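Local coordinates for protein AlkZ (Streptomyces sahachiroi, PDB 5UUJ) that belongs to the AlkZ-like DNA glycosylase family of the helix-turn-helix clan and combines many helices with small beta sheets, at residues D70-M74 and P190-F194; T76-G81 and Y94-M98; G280-L284 and E357-V361; Q336-P342 and R369-V375. All blocks are in the same frame, centred on the assembly; numbering follows the deposited sequence.

Interaction 1 (D70-M74 and P190-F194); sequences DLSLM and PASQF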
loop_
_atom_site.group_PDB
_atom_site.type_symbol
_atom_site.label_atom_id
_atom_site.label_comp_id
_atom_site.label_asym_id
_atom_site.label_seq_id
_atom_site.Cartn_x
_atom_site.Cartn_y
_atom_site.Cartn_z
ATOM N N ASP A 70 2.924 -4.217 19.649
ATOM C CA ASP A 70 4.008 -5.151 19.966
ATOM C C ASP A 70 5.113 -5.091 18.907
ATOM O O ASP A 70 5.991 -5.950 18.865
ATOM C CB ASP A 70 3.481 -6.594 20.129
ATOM C CG ASP A 70 2.859 -7.168 18.857
ATOM O OD1 ASP A 70 3.296 -6.827 17.737
ATOM O OD2 ASP A 70 1.931 -7.999 18.986
ATOM N N LEU A 71 5.045 -4.070 18.054
ATOM C CA LEU A 71 6.122 -3.725 17.128
ATOM C C LEU A 71 6.393 -4.802 16.080
ATOM O O LEU A 71 7.526 -4.954 15.620
ATOM C CB LEU A 71 7.410 -3.430 17.905
ATOM C CG LEU A 71 7.292 -2.369 19.005
ATOM C CD1 LEU A 71 8.587 -2.269 19.796
ATOM C CD2 LEU A 71 6.913 -1.011 18.424
ATOM N N SER A 72 5.355 -5.540 15.695
ATOM C CA SER A 72 5.465 -6.470 14.574
ATOM C C SER A 72 5.028 -5.779 13.278
ATOM O O SER A 72 5.138 -6.352 12.196
ATOM C CB SER A 72 4.641 -7.741 14.824
ATOM O OG SER A 72 3.287 -7.447 15.109
ATOM N N LEU A 73 4.542 -4.544 13.401
ATOM C CA LEU A 73 4.218 -3.712 12.245
ATOM C C LEU A 73 4.793 -2.316 12.433
ATOM O O LEU A 73 4.870 -1.820 13.556
ATOM C CB LEU A 73 2.703 -3.626 12.037
ATOM C CG LEU A 73 2.009 -4.855 11.450
ATOM C CD1 LEU A 73 0.512 -4.621 11.381
ATOM C CD2 LEU A 73 2.554 -5.188 10.075
HETATM N N MSE A 74 5.199 -1.692 11.330
HETATM C CA MSE A 74 5.699 -0.322 11.365
HETATM C C MSE A 74 4.854 0.568 10.463
HETATM O O MSE A 74 4.195 0.090 9.539
HETATM C CB MSE A 74 7.173 -0.264 10.943
HETATM C CG MSE A 74 7.418 -0.121 9.449
HETATM SE SE MSE A 74 9.319 -0.186 8.983
HETATM C CE MSE A 74 9.890 1.552 9.657
ATOM N N PRO A 190 14.031 3.540 13.063
ATOM C CA PRO A 190 13.640 2.138 12.859
ATOM C C PRO A 190 14.589 1.136 13.523
ATOM O O PRO A 190 14.138 0.147 14.108
ATOM C CB PRO A 190 13.672 1.990 11.335
ATOM C CG PRO A 190 13.367 3.358 10.829
ATOM C CD PRO A 190 14.006 4.302 11.799
ATOM N N ALA A 191 15.888 1.402 13.445
ATOM C CA ALA A 191 16.887 0.500 14.009
ATOM C C ALA A 191 16.718 0.325 15.520
ATOM O O ALA A 191 16.806 -0.788 16.028
ATOM C CB ALA A 191 18.286 1.007 13.694
ATOM N N SER A 192 16.464 1.417 16.236
ATOM C CA SER A 192 16.360 1.350 17.691
ATOM C C SER A 192 15.009 0.792 18.143
ATOM O O SER A 192 14.917 0.154 19.190
ATOM C CB SER A 192 16.590 2.733 18.316
ATOM O OG SER A 192 15.531 3.627 18.020
ATOM N N GLN A 193 13.962 1.018 17.357
ATOM C CA GLN A 193 12.629 0.552 17.739
ATOM C C GLN A 193 12.427 -0.936 17.471
ATOM O O GLN A 193 11.756 -1.618 18.241
ATOM C CB GLN A 193 11.546 1.350 17.008
ATOM C CG GLN A 193 10.134 0.926 17.383
ATOM C CD GLN A 193 9.086 1.954 17.004
ATOM O OE1 GLN A 193 8.446 2.547 17.873
ATOM N NE2 GLN A 193 8.900 2.168 15.705
ATOM N N PHE A 194 13.008 -1.440 16.387
ATOM C CA PHE A 194 12.725 -2.803 15.943
ATOM C C PHE A 194 13.882 -3.780 16.172
ATOM O O PHE A 194 13.717 -4.985 15.994
ATOM C CB PHE A 194 12.332 -2.779 14.465
ATOM C CG PHE A 194 11.101 -1.963 14.194
ATOM C CD1 PHE A 194 9.863 -2.384 14.657
ATOM C CD2 PHE A 194 11.180 -0.769 13.495
ATOM C CE1 PHE A 194 8.726 -1.631 14.422
ATOM C CE2 PHE A 194 10.044 -0.013 13.254
ATOM C CZ PHE A 194 8.819 -0.444 13.720
#
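Phe194 gives up the most surface here. Its ring, at the end of the short helix 190-194, slides in beside the backbone turning from helix 62-69 into strand 74-77. A flat, apolar ring suits this place: the carbonyl O of Leu71 meets its edge, 3.6 Å from Phe194 CD1, while Met74 CB lies 3.2 Å from Phe194 CZ. Met74, present as selenomethionine, also sets its SE 5.1 Å from the ring centroid at an oblique angle, a Met-aromatic contact, and its long, flexible side chain carries CE on to within 4.1 Å of Pro190 CG. Leu71 is the second-largest contributor, ahead of Met74. Its CD2 packs 3.9 Å from Gln193 CG, and its CB approaches Phe194 CE1 to 4.1 Å, whereas the amide end of Gln193 turns to the carbonyl of His177. Met74, Pro190 and Phe194 all touch Cys176 of strand 176-177. Leu71 has positive phi because it is the C-prime residue of a Schellman motif, the classical C-terminal helix stop, which here ends helix 62-69.

Interaction 2 (T76-G81 and Y94-M98); sequences TWAMRG and YLSLM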
loop_
_atom_site.group_PDB
_atom_site.type_symbol
_atom_site.label_atom_id
_atom_site.label_comp_id
_atom_site.label_asym_id
_atom_site.label_seq_id
_atom_site.Cartn_x
_atom_site.Cartn_y
_atom_site.Cartn_z
ATOM N N THR A 76 5.354 3.941 8.079
ATOM C CA THR A 76 6.297 4.858 7.464
ATOM C C THR A 76 5.888 5.141 6.024
ATOM O O THR A 76 4.954 4.533 5.499
ATOM C CB THR A 76 7.737 4.296 7.505
ATOM O OG1 THR A 76 8.668 5.325 7.151
ATOM C CG2 THR A 76 7.898 3.105 6.558
ATOM N N TRP A 77 6.588 6.075 5.395
ATOM C CA TRP A 77 6.302 6.450 4.018
ATOM C C TRP A 77 7.085 5.555 3.072
ATOM O O TRP A 77 8.297 5.408 3.209
ATOM C CB TRP A 77 6.638 7.924 3.791
ATOM C CG TRP A 77 5.759 8.830 4.587
ATOM C CD1 TRP A 77 4.678 9.527 4.133
ATOM C CD2 TRP A 77 5.866 9.122 5.985
ATOM N NE1 TRP A 77 4.109 10.241 5.160
ATOM C CE2 TRP A 77 4.820 10.011 6.308
ATOM C CE3 TRP A 77 6.748 8.722 6.996
ATOM C CZ2 TRP A 77 4.634 10.510 7.595
ATOM C CZ3 TRP A 77 6.561 9.217 8.275
ATOM C CH2 TRP A 77 5.512 10.102 8.563
ATOM N N ALA A 78 6.374 4.946 2.128
ATOM C CA ALA A 78 6.967 4.004 1.193
ATOM C C ALA A 78 6.496 4.298 -0.235
ATOM O O ALA A 78 6.807 5.359 -0.783
ATOM C CB ALA A 78 6.629 2.572 1.600
HETATM N N MSE A 79 5.745 3.372 -0.830
HETATM C CA MSE A 79 5.370 3.475 -2.242
HETATM C C MSE A 79 4.616 4.763 -2.559
HETATM O O MSE A 79 3.674 5.134 -1.857
HETATM C CB MSE A 79 4.519 2.277 -2.661
HETATM C CG MSE A 79 5.335 1.059 -3.069
HETATM SE SE MSE A 79 6.359 0.285 -1.594
HETATM C CE MSE A 79 4.837 -0.184 -0.460
ATOM N N ARG A 80 5.053 5.434 -3.622
ATOM C CA ARG A 80 4.438 6.678 -4.082
ATOM C C ARG A 80 4.507 7.770 -3.011
ATOM O O ARG A 80 3.805 8.774 -3.091
ATOM C CB ARG A 80 2.985 6.428 -4.502
ATOM C CG ARG A 80 2.832 5.283 -5.503
ATOM C CD ARG A 80 1.382 5.018 -5.884
ATOM N NE ARG A 80 0.541 4.732 -4.722
ATOM C CZ ARG A 80 0.471 3.555 -4.100
ATOM N NH1 ARG A 80 1.200 2.522 -4.506
ATOM N NH2 ARG A 80 -0.334 3.415 -3.056
ATOM N N GLY A 81 5.361 7.566 -2.014
ATOM C CA GLY A 81 5.544 8.537 -0.951
ATOM C C GLY A 81 4.422 8.578 0.073
ATOM O O GLY A 81 4.401 9.465 0.924
ATOM N N TYR A 94 11.741 -2.489 -0.050
ATOM C CA TYR A 94 10.781 -1.503 -0.541
ATOM C C TYR A 94 11.349 -0.093 -0.439
ATOM O O TYR A 94 11.278 0.683 -1.391
ATOM C CB TYR A 94 9.466 -1.569 0.236
ATOM C CG TYR A 94 8.717 -2.870 0.097
ATOM C CD1 TYR A 94 8.066 -3.199 -1.083
ATOM C CD2 TYR A 94 8.647 -3.762 1.158
ATOM C CE1 TYR A 94 7.376 -4.392 -1.207
ATOM C CE2 TYR A 94 7.962 -4.950 1.047
ATOM C CZ TYR A 94 7.327 -5.261 -0.136
ATOM O OH TYR A 94 6.643 -6.446 -0.242
ATOM N N LEU A 95 11.904 0.230 0.725
ATOM C CA LEU A 95 12.430 1.565 0.985
ATOM C C LEU A 95 13.636 1.884 0.103
ATOM O O LEU A 95 13.775 3.007 -0.386
ATOM C CB LEU A 95 12.811 1.704 2.461
ATOM C CG LEU A 95 11.666 1.620 3.477
ATOM C CD1 LEU A 95 12.214 1.708 4.895
ATOM C CD2 LEU A 95 10.634 2.708 3.249
ATOM N N SER A 96 14.501 0.894 -0.096
ATOM C CA SER A 96 15.682 1.058 -0.937
ATOM C C SER A 96 15.300 1.465 -2.359
ATOM O O SER A 96 15.950 2.312 -2.971
ATOM C CB SER A 96 16.500 -0.234 -0.970
ATOM O OG SER A 96 17.601 -0.122 -1.857
ATOM N N LEU A 97 14.237 0.863 -2.877
ATOM C CA LEU A 97 13.786 1.154 -4.231
ATOM C C LEU A 97 13.179 2.551 -4.328
ATOM O O LEU A 97 13.269 3.197 -5.371
ATOM C CB LEU A 97 12.776 0.101 -4.693
ATOM C CG LEU A 97 13.283 -0.876 -5.756
ATOM C CD1 LEU A 97 14.527 -1.608 -5.285
ATOM C CD2 LEU A 97 12.191 -1.864 -6.137
HETATM N N MSE A 98 12.565 3.021 -3.245
HETATM C CA MSE A 98 12.010 4.370 -3.222
HETATM C C MSE A 98 13.131 5.407 -3.188
HETATM O O MSE A 98 13.066 6.423 -3.876
HETATM C CB MSE A 98 11.078 4.567 -2.020
HETATM C CG MSE A 98 9.848 3.667 -2.002
HETATM SE SE MSE A 98 8.857 3.651 -3.686
HETATM C CE MSE A 98 8.608 5.575 -3.918
#
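Apolar packing joins the end of strand 74-77 and its following turn to helix 91-100. Leu95 CD2 reaches Ala78 CB and Thr76 CG2, each at 4.3 Å. The small side chain of Ala78 leaves room for the helix to come close, with the CA atoms of Ala78 and Leu95 6.0 Å apart.

Side chains also make van der Waals contacts with the backbone: Leu95 CD2 lies 3.6 Å from Trp77 O, Met98 CE 3.6 Å from both Ala78 O and Arg80 N, and Met98 SE 3.8 Å from Met79 CA. An unbranched, flexible chain like that of Met98 can fold in against the turn, which is held by Gly81 N bonding to Ala78 O at 2.9 Å. Gly81 and Arg80 both have positive phi there.

Chalcogen and ring contacts form the next kind. Met79 SE lies 3.9 Å from Tyr94 CD1 and 4.9 Å from the ring centroid, obliquely, as a Met-aromatic contact. Met79 and Met98 are both present as selenomethionine.

Polar groups seek partners elsewhere: Arg80 bonds to Trp230 O and Gln41, and the carbonyl of Ala78 to Trp171. Adhesion between the two segments therefore rests on shape fit and dispersion.

Interaction 3 (G280-L284 and E357-V361); sequences GIRLL and EAAHV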
loop_
_atom_site.group_PDB
_atom_site.type_symbol
_atom_site.label_atom_id
_atom_site.label_comp_id
_atom_site.label_asym_id
_atom_site.label_seq_id
_atom_site.Cartn_x
_atom_site.Cartn_y
_atom_site.Cartn_z
ATOM N N GLY A 280 -18.672 -14.160 -7.824
ATOM C CA GLY A 280 -19.141 -13.744 -6.512
ATOM C C GLY A 280 -18.978 -12.265 -6.221
ATOM O O GLY A 280 -18.394 -11.522 -7.008
ATOM N N ILE A 281 -19.498 -11.852 -5.070
ATOM C CA ILE A 281 -19.460 -10.457 -4.645
ATOM C C ILE A 281 -18.483 -10.271 -3.492
ATOM O O ILE A 281 -18.369 -11.124 -2.612
ATOM C CB ILE A 281 -20.855 -9.962 -4.202
ATOM C CG1 ILE A 281 -21.891 -10.203 -5.302
ATOM C CG2 ILE A 281 -20.814 -8.484 -3.820
ATOM C CD1 ILE A 281 -21.595 -9.496 -6.602
ATOM N N ARG A 282 -17.787 -9.141 -3.505
ATOM C CA ARG A 282 -16.898 -8.771 -2.417
ATOM C C ARG A 282 -17.029 -7.270 -2.156
ATOM O O ARG A 282 -17.028 -6.469 -3.091
ATOM C CB ARG A 282 -15.454 -9.154 -2.754
ATOM C CG ARG A 282 -14.498 -9.132 -1.578
ATOM C CD ARG A 282 -14.727 -10.286 -0.609
ATOM N NE ARG A 282 -14.353 -9.889 0.748
ATOM C CZ ARG A 282 -13.686 -10.644 1.619
ATOM N NH1 ARG A 282 -13.297 -11.875 1.311
ATOM N NH2 ARG A 282 -13.407 -10.156 2.818
ATOM N N LEU A 283 -17.176 -6.902 -0.886
ATOM C CA LEU A 283 -17.229 -5.500 -0.486
ATOM C C LEU A 283 -15.919 -5.107 0.178
ATOM O O LEU A 283 -15.614 -5.554 1.283
ATOM C CB LEU A 283 -18.399 -5.236 0.466
ATOM C CG LEU A 283 -19.815 -5.376 -0.098
ATOM C CD1 LEU A 283 -20.841 -5.005 0.961
ATOM C CD2 LEU A 283 -20.006 -4.525 -1.338
ATOM N N LEU A 284 -15.152 -4.268 -0.508
ATOM C CA LEU A 284 -13.854 -3.831 -0.018
ATOM C C LEU A 284 -13.930 -2.402 0.499
ATOM O O LEU A 284 -14.658 -1.574 -0.047
ATOM C CB LEU A 284 -12.807 -3.935 -1.130
ATOM C CG LEU A 284 -12.717 -5.292 -1.833
ATOM C CD1 LEU A 284 -11.711 -5.236 -2.972
ATOM C CD2 LEU A 284 -12.354 -6.395 -0.853
ATOM N N GLU A 357 -22.261 -10.057 2.689
ATOM C CA GLU A 357 -21.067 -9.226 2.741
ATOM C C GLU A 357 -21.231 -8.112 3.773
ATOM O O GLU A 357 -20.288 -7.781 4.488
ATOM C CB GLU A 357 -20.756 -8.635 1.365
ATOM C CG GLU A 357 -19.962 -9.565 0.462
ATOM C CD GLU A 357 -18.573 -9.849 1.003
ATOM O OE1 GLU A 357 -17.684 -8.978 0.875
ATOM O OE2 GLU A 357 -18.373 -10.945 1.565
ATOM N N ALA A 358 -22.430 -7.544 3.855
ATOM C CA ALA A 358 -22.700 -6.483 4.823
ATOM C C ALA A 358 -22.471 -6.978 6.251
ATOM O O ALA A 358 -21.974 -6.238 7.096
ATOM C CB ALA A 358 -24.127 -5.963 4.664
ATOM N N ALA A 359 -22.828 -8.232 6.509
ATOM C CA ALA A 359 -22.640 -8.825 7.830
ATOM C C ALA A 359 -21.158 -8.993 8.143
ATOM O O ALA A 359 -20.735 -8.857 9.292
ATOM C CB ALA A 359 -23.349 -10.160 7.912
ATOM N N HIS A 360 -20.378 -9.298 7.111
ATOM C CA HIS A 360 -18.932 -9.420 7.241
ATOM C C HIS A 360 -18.316 -8.045 7.515
ATOM O O HIS A 360 -17.437 -7.906 8.367
ATOM C CB HIS A 360 -18.341 -10.040 5.974
ATOM C CG HIS A 360 -16.892 -10.401 6.090
ATOM N ND1 HIS A 360 -16.440 -11.406 6.912
ATOM C CD2 HIS A 360 -15.798 -9.895 5.468
ATOM C CE1 HIS A 360 -15.124 -11.506 6.799
ATOM N NE2 HIS A 360 -14.714 -10.601 5.931
ATOM N N VAL A 361 -18.795 -7.034 6.797
ATOM C CA VAL A 361 -18.340 -5.663 6.990
ATOM C C VAL A 361 -18.754 -5.150 8.367
ATOM O O VAL A 361 -18.011 -4.412 9.011
ATOM C CB VAL A 361 -18.897 -4.725 5.894
ATOM C CG1 VAL A 361 -18.605 -3.258 6.212
ATOM C CG2 VAL A 361 -18.309 -5.090 4.539
HETATM O O HOH W 1 -15.910 -8.057 2.462
#
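Strand 281-284 and helix 357-361 run nearly alongside each other, at 28° and with axes 8.6 Å apart at closest approach; Leu283 and Glu357 stand nearest, CA to CA 6.2 Å. Arg282 and Leu284 bond their backbones to strand 320-323, so Leu283, on the outer edge of this edge strand, presents its amide to the helix. Leu283 N donates to Glu357 OE1 at 2.8 Å. The helix belongs to the beta-alpha-beta unit that completes the mixed five-stranded sheet, and covers the sheet face where Leu283 meets Leu338. With its CA-to-CB bond toward the helix, apolar Leu283 fills the buried gap, CD1 3.7 Å from Glu357 CB and CB 4.1 Å from Val361 CG2. The acid is compensated: Glu357 OE1 makes a long salt bridge to Arg282 NE at 3.5 Å, while OE2 pairs with Arg25. A water takes a bond from Arg282 NE and gives ones to Glu357 OE1 (2.6 Å) and Leu283 O (2.8 Å). Arg282 NH1 pairs with Glu23, and His360 NE2 bonds to Leu54 O.

Interaction 4 (Q336-P342 and R369-V375); sequences QELVVTP and RLPVRIV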
loop_
_atom_site.group_PDB
_atom_site.type_symbol
_atom_site.label_atom_id
_atom_site.label_comp_id
_atom_site.label_asym_id
_atom_site.label_seq_id
_atom_site.Cartn_x
_atom_site.Cartn_y
_atom_site.Cartn_z
ATOM N N GLN A 336 -25.339 4.210 9.894
ATOM C CA GLN A 336 -25.105 2.806 10.227
ATOM C C GLN A 336 -25.897 1.866 9.321
ATOM O O GLN A 336 -26.373 0.813 9.751
ATOM C CB GLN A 336 -25.443 2.547 11.695
ATOM C CG GLN A 336 -24.542 3.295 12.665
ATOM C CD GLN A 336 -23.069 2.962 12.471
ATOM O OE1 GLN A 336 -22.220 3.852 12.429
ATOM N NE2 GLN A 336 -22.762 1.674 12.348
ATOM N N GLU A 337 -26.037 2.270 8.064
ATOM C CA GLU A 337 -26.577 1.411 7.024
ATOM C C GLU A 337 -25.557 1.339 5.896
ATOM O O GLU A 337 -24.894 2.331 5.594
ATOM C CB GLU A 337 -27.916 1.941 6.505
ATOM C CG GLU A 337 -29.008 2.020 7.559
ATOM C CD GLU A 337 -30.361 2.369 6.963
ATOM O OE1 GLU A 337 -30.464 3.406 6.275
ATOM O OE2 GLU A 337 -31.322 1.601 7.177
ATOM N N LEU A 338 -25.417 0.167 5.286
ATOM C CA LEU A 338 -24.500 0.011 4.165
ATOM C C LEU A 338 -25.236 0.365 2.879
ATOM O O LEU A 338 -26.063 -0.403 2.390
ATOM C CB LEU A 338 -23.936 -1.413 4.107
ATOM C CG LEU A 338 -22.590 -1.550 3.382
ATOM C CD1 LEU A 338 -21.837 -2.776 3.870
ATOM C CD2 LEU A 338 -22.772 -1.607 1.870
ATOM N N VAL A 339 -24.937 1.549 2.352
ATOM C CA VAL A 339 -25.576 2.048 1.145
ATOM C C VAL A 339 -24.732 1.707 -0.075
ATOM O O VAL A 339 -23.615 2.202 -0.221
ATOM C CB VAL A 339 -25.792 3.574 1.212
ATOM C CG1 VAL A 339 -26.509 4.072 -0.034
ATOM C CG2 VAL A 339 -26.582 3.941 2.455
ATOM N N VAL A 340 -25.277 0.861 -0.945
ATOM C CA VAL A 340 -24.593 0.447 -2.165
ATOM C C VAL A 340 -25.102 1.246 -3.358
ATOM O O VAL A 340 -26.308 1.343 -3.578
ATOM C CB VAL A 340 -24.791 -1.060 -2.440
ATOM C CG1 VAL A 340 -24.107 -1.462 -3.742
ATOM C CG2 VAL A 340 -24.253 -1.886 -1.285
ATOM N N THR A 341 -24.171 1.812 -4.120
ATOM C CA THR A 341 -24.498 2.553 -5.334
ATOM C C THR A 341 -23.813 1.907 -6.539
ATOM O O THR A 341 -22.666 2.232 -6.849
ATOM C CB THR A 341 -24.066 4.030 -5.235
ATOM O OG1 THR A 341 -24.574 4.605 -4.026
ATOM C CG2 THR A 341 -24.582 4.824 -6.431
ATOM N N PRO A 342 -24.502 0.972 -7.214
ATOM C CA PRO A 342 -23.903 0.383 -8.416
ATOM C C PRO A 342 -23.814 1.384 -9.557
ATOM O O PRO A 342 -24.552 2.367 -9.570
ATOM C CB PRO A 342 -24.864 -0.757 -8.766
ATOM C CG PRO A 342 -26.163 -0.344 -8.184
ATOM C CD PRO A 342 -25.825 0.394 -6.923
ATOM N N ARG A 369 -24.985 -5.033 13.254
ATOM C CA ARG A 369 -25.744 -5.147 12.015
ATOM C C ARG A 369 -25.561 -3.935 11.118
ATOM O O ARG A 369 -25.407 -2.809 11.593
ATOM C CB ARG A 369 -27.235 -5.330 12.318
ATOM C CG ARG A 369 -27.914 -6.403 11.478
ATOM C CD ARG A 369 -29.410 -6.147 11.315
ATOM N NE ARG A 369 -30.053 -5.719 12.556
ATOM C CZ ARG A 369 -30.452 -6.538 13.526
ATOM N NH1 ARG A 369 -30.268 -7.849 13.418
ATOM N NH2 ARG A 369 -31.033 -6.044 14.613
ATOM N N LEU A 370 -25.581 -4.184 9.813
ATOM C CA LEU A 370 -25.595 -3.123 8.818
ATOM C C LEU A 370 -26.686 -3.404 7.792
ATOM O O LEU A 370 -26.453 -4.128 6.825
ATOM C CB LEU A 370 -24.233 -3.001 8.126
ATOM C CG LEU A 370 -23.079 -2.360 8.904
ATOM C CD1 LEU A 370 -21.812 -2.384 8.062
ATOM C CD2 LEU A 370 -23.396 -0.930 9.331
ATOM N N PRO A 371 -27.890 -2.847 8.007
ATOM C CA PRO A 371 -28.941 -2.971 6.993
ATOM C C PRO A 371 -28.465 -2.457 5.639
ATOM O O PRO A 371 -27.686 -1.504 5.590
ATOM C CB PRO A 371 -30.076 -2.106 7.552
ATOM C CG PRO A 371 -29.844 -2.076 9.023
ATOM C CD PRO A 371 -28.356 -2.123 9.203
ATOM N N VAL A 372 -28.921 -3.093 4.565
ATOM C CA VAL A 372 -28.486 -2.752 3.215
ATOM C C VAL A 372 -29.534 -1.928 2.474
ATOM O O VAL A 372 -30.733 -2.199 2.558
ATOM C CB VAL A 372 -28.181 -4.022 2.387
ATOM C CG1 VAL A 372 -27.819 -3.662 0.943
ATOM C CG2 VAL A 372 -27.061 -4.815 3.027
ATOM N N ARG A 373 -29.060 -0.919 1.752
ATOM C CA ARG A 373 -29.876 -0.191 0.790
ATOM C C ARG A 373 -29.111 -0.110 -0.522
ATOM O O ARG A 373 -27.967 0.343 -0.549
ATOM C CB ARG A 373 -30.228 1.214 1.297
ATOM C CG ARG A 373 -31.170 1.219 2.494
ATOM C CD ARG A 373 -31.810 2.582 2.725
ATOM N NE ARG A 373 -30.850 3.589 3.182
ATOM C CZ ARG A 373 -30.362 4.581 2.436
ATOM N NH1 ARG A 373 -30.730 4.732 1.168
ATOM N NH2 ARG A 373 -29.499 5.439 2.966
ATOM N N ILE A 374 -29.738 -0.572 -1.601
ATOM C CA ILE A 374 -29.142 -0.503 -2.930
ATOM C C ILE A 374 -29.823 0.611 -3.723
ATOM O O ILE A 374 -31.017 0.544 -4.011
ATOM C CB ILE A 374 -29.256 -1.848 -3.671
ATOM C CG1 ILE A 374 -28.543 -2.939 -2.864
ATOM C CG2 ILE A 374 -28.652 -1.740 -5.071
ATOM C CD1 ILE A 374 -28.711 -4.349 -3.408
ATOM N N VAL A 375 -29.040 1.630 -4.069
ATOM C CA VAL A 375 -29.558 2.870 -4.642
ATOM C C VAL A 375 -29.344 2.937 -6.152
ATOM O O VAL A 375 -30.284 3.165 -6.914
ATOM C CB VAL A 375 -28.888 4.090 -3.977
ATOM C CG1 VAL A 375 -29.372 5.393 -4.602
ATOM C CG2 VAL A 375 -29.157 4.083 -2.480
ATOM O OXT VAL A 375 -28.231 2.775 -6.649
HETATM O O HOH W 2 -28.690 5.353 5.469
#
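Leu370 opens the contact by packing the end of its side chain against strand 337-342, where CD1 meets Leu338 CD1 at 4.2 Å and CD2 lies 3.5 Å from Gln336 O. Pro371 has no amide hydrogen, yet its carbonyl still serves: Leu338 N donates to Pro371 O at 2.8 Å, starting the parallel pairing. Val372, beta-branched as suits a strand, stands level with Leu338, and its CA makes a CA-H...O contact of 3.5 Å with Leu338 O. Arg373 follows with a backbone bond at each end, Arg373 N to Leu338 O (3.1 Å) and Val340 N to Arg373 O (2.8 Å). Its long side chain lies along the opposite face from Val372: NE forms a salt bridge with Glu337 OE1 at 3.1 Å, a water joins Arg373 NH2 and Glu337 OE1, and Val339 CG2 covers one guanidinium face. Ile374 packs CG1 on Val340 CB (4.2 Å). Terminal Val375 donates from N to Val340 O (2.8 Å) and sets CG2 3.6 Å from Val339 CG1. This edge strand closes the beta-alpha-beta unit: strand 326-334 flanks 337-342 on its other side, and helix 351-365 covers the face bearing Leu338 and Val372, touching Val372 through Val354 and Ala358.

From the N terminus, the chain first passes 70-74 and, a residue later, 76-81. Interaction 2 shuts a short loop when helix 91-100 returns to that strand and turn, and nests inside the long loop that interaction 1 closes at 190-194, so strand 74-77 is tied both to a nearby helix and to a distant one. Interactions 3 and 4 open only after interaction 1 has closed, their centres 31 to 39 Å from those of the first pair. Their segments alternate along the chain, so these loops cross. Interaction 3 packs helix 351-365 on edge strand 281-284, while interaction 4 pairs the two strands this helix connects; they touch, Ala358 CB to Val372 CG2 at 3.6 Å.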